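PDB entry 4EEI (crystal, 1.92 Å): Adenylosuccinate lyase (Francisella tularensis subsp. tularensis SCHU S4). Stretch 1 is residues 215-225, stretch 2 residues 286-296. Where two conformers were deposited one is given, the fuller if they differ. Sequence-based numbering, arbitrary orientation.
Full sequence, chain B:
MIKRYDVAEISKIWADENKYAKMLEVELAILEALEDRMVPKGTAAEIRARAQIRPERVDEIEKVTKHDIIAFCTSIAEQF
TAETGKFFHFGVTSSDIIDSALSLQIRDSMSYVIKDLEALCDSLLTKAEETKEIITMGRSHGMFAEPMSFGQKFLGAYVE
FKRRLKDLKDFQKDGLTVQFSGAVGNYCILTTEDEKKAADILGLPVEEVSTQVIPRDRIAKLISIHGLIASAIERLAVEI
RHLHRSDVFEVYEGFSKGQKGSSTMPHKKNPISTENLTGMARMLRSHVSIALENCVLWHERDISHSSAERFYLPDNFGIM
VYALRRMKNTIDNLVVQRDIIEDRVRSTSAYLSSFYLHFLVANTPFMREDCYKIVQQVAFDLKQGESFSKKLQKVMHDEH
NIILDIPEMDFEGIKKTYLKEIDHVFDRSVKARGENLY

Stretch 1, residues 215-225: PRDRIAKLISI
Stretch 2 (286-296) SHVSIALENCV

Two helices of adenylosuccinate lyase lie almost antiparallel here, with alanines facing each other in the contact. The first runs from Asp 217 through Ile 225 and continues beyond; the second enters from earlier in the chain and is helical from Ser 286 to at least the middle of the stretch; a type I turn spans Glu 293 to Val 296. Their N-to-C directions differ by 165° (signed crossing angle -165°), and the axes approach to 8.5 Å. Three CA pairs fix the register: Arg 216 CA to Cys 295 CA at 4.7 Å, Ala 220 CA to Ala 291 CA at 4.8 Å, and Ser 224 CA to Val 288 CA at 5.7 Å. Phi/psi stay near -64/-40 from Arg 218 to Ile 225 and from Val 288 to Glu 293, while Asp 217 (-73/-18), Ser 286 (-66/-24) and His 287 (-77/-21) have shallower psi. Arg 216 has phi/psi of -81/-1.

Ala 220 and Ala 291 form the close middle of the contact. Both CB atoms point toward the opposing helix, with Ala 220 CB 4.0 Å from Ala 291 CB and 3.7 Å from Ala 291 O. Each side chain is a single methyl, and that of Ala 220 lies against backbone as well as methyl.

Ile 223, which covers the most surface, lies one turn further along. With chi1 and chi2 both m, its CB meets Ala 291 CB at 3.9 Å, while its CG2 lies 3.8 Å from His 287 O and 4.4 Å from Val 288 CG2. Val 288, chi1 t, also places CG2 3.8 Å from Ile 223 O. Ser 224 (chi1 m) turns its hydroxyl back on its own helix: Ser 224 OG donates to Ala 220 O at 2.8 Å, so the polar group is satisfied locally and can sit 4.2 Å from Val 288 CG1.

Cys 295 fills the other end. Its chi1 of -70° (m) brings SG to 3.7 Å from Ala 220 CB and 3.6 Å from Asp 217 CA, an apolar use of sulfur against a small side chain and the backbone of Asp 217. Arg 216 matches its coverage: CB points toward the second stretch and lies 3.5 Å from Asn 294 O, but the chain then leads away (chi1 -110°, chi2 p, chi3 t), and its guanidinium bonds elsewhere in the structure.

No direct hydrogen bond crosses the interface; water supplies the polar links. Water 1 donates to Arg 216 O at 2.9 Å and to Ala 291 O at 2.7 Å. Water 2 accepts from Arg 216 N at 3.1 Å and donates to Cys 295 O at 2.7 Å. The pattern reads as facing alanines, a branched residue beside them, and water joining backbone near the start of the first helix.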

# COMPACT_ATOMS: atom_id res chain seq x y z
N PRO B 215 20.20 -3.76 9.71
CA PRO B 215 18.74 -4.00 9.67
C PRO B 215 18.01 -2.97 8.80
O PRO B 215 18.37 -1.79 8.77
CB PRO B 215 18.31 -3.88 11.15
CG PRO B 215 19.42 -3.09 11.82
CD PRO B 215 20.68 -3.48 11.08
N ARG B 216 16.99 -3.43 8.09
CA ARG B 216 16.38 -2.61 7.05
C ARG B 216 15.38 -1.57 7.55
O ARG B 216 14.84 -0.80 6.75
CB ARG B 216 15.74 -3.49 5.97
CG ARG B 216 16.48 -3.44 4.63
CD ARG B 216 17.96 -3.81 4.79
NE ARG B 216 18.74 -3.53 3.58
CZ ARG B 216 20.07 -3.63 3.51
NH1 ARG B 216 20.76 -4.00 4.58
NH2 ARG B 216 20.70 -3.37 2.38
N ASP B 217 15.15 -1.53 8.86
CA ASP B 217 14.21 -0.55 9.41
C ASP B 217 14.75 0.88 9.40
O ASP B 217 13.99 1.85 9.52
CB ASP B 217 13.74 -0.93 10.83
CG ASP B 217 14.86 -0.84 11.86
OD1 ASP B 217 14.91 0.15 12.63
OD2 ASP B 217 15.68 -1.78 11.91
N ARG B 218 16.07 1.02 9.25
CA ARG B 218 16.66 2.35 9.14
C ARG B 218 16.27 2.92 7.79
O ARG B 218 15.78 4.05 7.70
CB ARG B 218 18.18 2.30 9.30
CG ARG B 218 18.63 1.69 10.63
CD ARG B 218 20.11 1.95 10.91
NE ARG B 218 20.48 1.52 12.26
CZ ARG B 218 20.43 2.30 13.34
NH1 ARG B 218 20.01 3.56 13.22
NH2 ARG B 218 20.80 1.84 14.52
N ILE B 219 16.48 2.14 6.74
CA ILE B 219 16.04 2.55 5.41
C ILE B 219 14.53 2.79 5.40
O ILE B 219 14.06 3.77 4.83
CB ILE B 219 16.42 1.52 4.33
CG1 ILE B 219 17.92 1.62 4.03
CG2 ILE B 219 15.63 1.78 3.04
CD1 ILE B 219 18.46 0.47 3.19
N ALA B 220 13.78 1.90 6.03
CA ALA B 220 12.33 2.02 6.02
C ALA B 220 11.88 3.30 6.73
O ALA B 220 10.89 3.91 6.34
CB ALA B 220 11.67 0.80 6.65
N LYS B 221 12.61 3.69 7.77
CA LYS B 221 12.24 4.90 8.49
C LYS B 221 12.39 6.11 7.58
O LYS B 221 11.50 6.97 7.53
CB LYS B 221 13.10 5.07 9.75
CG LYS B 221 12.90 6.44 10.42
CD LYS B 221 13.53 6.50 11.81
CE LYS B 221 13.33 7.87 12.44
NZ LYS B 221 13.92 7.91 13.82
N LEU B 222 13.51 6.19 6.86
CA LEU B 222 13.77 7.30 5.95
C LEU B 222 12.73 7.34 4.83
O LEU B 222 12.20 8.40 4.50
CB LEU B 222 15.18 7.19 5.35
CG LEU B 222 15.53 8.23 4.27
CD1 LEU B 222 15.40 9.65 4.81
CD2 LEU B 222 16.94 8.01 3.73
N ILE B 223 12.46 6.18 4.24
CA ILE B 223 11.46 6.09 3.17
C ILE B 223 10.07 6.49 3.68
O ILE B 223 9.29 7.09 2.94
CB ILE B 223 11.47 4.67 2.55
CG1 ILE B 223 12.85 4.37 1.98
CG2 ILE B 223 10.40 4.53 1.47
CD1 ILE B 223 13.28 5.30 0.86
N SER B 224 9.77 6.17 4.94
CA SER B 224 8.52 6.61 5.57
C SER B 224 8.44 8.13 5.69
O SER B 224 7.37 8.72 5.49
CB SER B 224 8.34 5.97 6.94
OG SER B 224 8.18 4.57 6.80
N ILE B 225 9.56 8.76 6.03
CA ILE B 225 9.59 10.22 6.03
C ILE B 225 9.35 10.76 4.61
O ILE B 225 8.63 11.74 4.41
CB ILE B 225 10.93 10.76 6.56
CG1 ILE B 225 11.14 10.34 8.02
CG2 ILE B 225 10.97 12.29 6.45
CD1 ILE B 225 12.55 10.62 8.52
N SER B 286 4.31 4.84 -3.12
CA SER B 286 4.32 3.40 -3.43
C SER B 286 5.54 2.68 -2.84
O SER B 286 5.51 1.46 -2.62
CB SER B 286 4.26 3.19 -4.95
OG SER B 286 5.51 3.47 -5.56
N HIS B 287 6.61 3.42 -2.59
CA HIS B 287 7.85 2.82 -2.10
C HIS B 287 7.81 2.45 -0.63
O HIS B 287 8.62 1.64 -0.17
CB HIS B 287 9.03 3.77 -2.33
CG HIS B 287 9.31 4.05 -3.76
ND1 HIS B 287 9.99 5.18 -4.17
CD2 HIS B 287 9.04 3.35 -4.90
CE1 HIS B 287 10.11 5.17 -5.49
NE2 HIS B 287 9.55 4.06 -5.95
N VAL B 288 6.91 3.09 0.12
CA VAL B 288 6.83 2.86 1.56
C VAL B 288 6.59 1.38 1.88
O VAL B 288 7.27 0.81 2.72
CB VAL B 288 5.76 3.74 2.24
CG1 VAL B 288 5.65 3.40 3.69
CG2 VAL B 288 6.12 5.23 2.07
N SER B 289 5.63 0.76 1.20
CA SER B 289 5.34 -0.65 1.45
C SER B 289 6.53 -1.55 1.10
O SER B 289 6.79 -2.53 1.79
CB SER B 289 4.11 -1.10 0.67
OG SER B 289 4.36 -1.02 -0.72
N ILE B 290 7.25 -1.22 0.03
CA ILE B 290 8.43 -2.00 -0.34
C ILE B 290 9.45 -1.97 0.81
O ILE B 290 9.98 -3.01 1.22
CB ILE B 290 9.12 -1.46 -1.62
CG1 ILE B 290 8.13 -1.39 -2.78
CG2 ILE B 290 10.27 -2.36 -2.00
CD1 ILE B 290 8.68 -0.64 -4.03
N ALA B 291 9.69 -0.77 1.34
CA ALA B 291 10.67 -0.60 2.40
C ALA B 291 10.27 -1.37 3.63
O ALA B 291 11.11 -1.99 4.29
CB ALA B 291 10.84 0.86 2.73
N LEU B 292 8.98 -1.33 3.97
CA LEU B 292 8.49 -2.01 5.17
C LEU B 292 8.61 -3.53 5.03
O LEU B 292 9.02 -4.23 5.97
CB LEU B 292 7.03 -1.64 5.45
CG LEU B 292 6.79 -0.18 5.88
CD1 LEU B 292 5.29 0.09 5.99
CD2 LEU B 292 7.47 0.08 7.22
N GLU B 293 8.25 -4.03 3.85
CA GLU B 293 8.37 -5.47 3.58
C GLU B 293 9.82 -5.94 3.56
O GLU B 293 10.13 -7.06 3.99
CB GLU B 293 7.65 -5.85 2.28
CG GLU B 293 6.13 -5.66 2.36
CD GLU B 293 5.40 -5.94 1.05
OE1 GLU B 293 5.83 -6.82 0.28
OE2 GLU B 293 4.36 -5.28 0.81
N ASN B 294 10.72 -5.11 3.04
CA ASN B 294 12.15 -5.43 3.03
C ASN B 294 12.77 -5.61 4.41
O ASN B 294 13.88 -6.13 4.53
CB ASN B 294 12.95 -4.35 2.28
CG ASN B 294 12.90 -4.52 0.77
OD1 ASN B 294 12.45 -5.56 0.26
ND2 ASN B 294 13.38 -3.51 0.04
N CYS B 295 12.06 -5.17 5.46
CA CYS B 295 12.55 -5.35 6.83
C CYS B 295 12.52 -6.80 7.27
O CYS B 295 13.35 -7.24 8.08
CB CYS B 295 11.69 -4.55 7.81
SG CYS B 295 11.89 -2.77 7.70
N VAL B 296 11.54 -7.55 6.77
CA VAL B 296 11.29 -8.91 7.28
C VAL B 296 12.23 -9.93 6.64
O VAL B 296 11.80 -10.78 5.85
CB VAL B 296 9.81 -9.30 7.10
CG1 VAL B 296 9.48 -10.56 7.90
CG2 VAL B 296 8.93 -8.14 7.55
O HOH W 1 13.71 -1.25 4.14
O HOH W 2 15.75 -6.14 8.80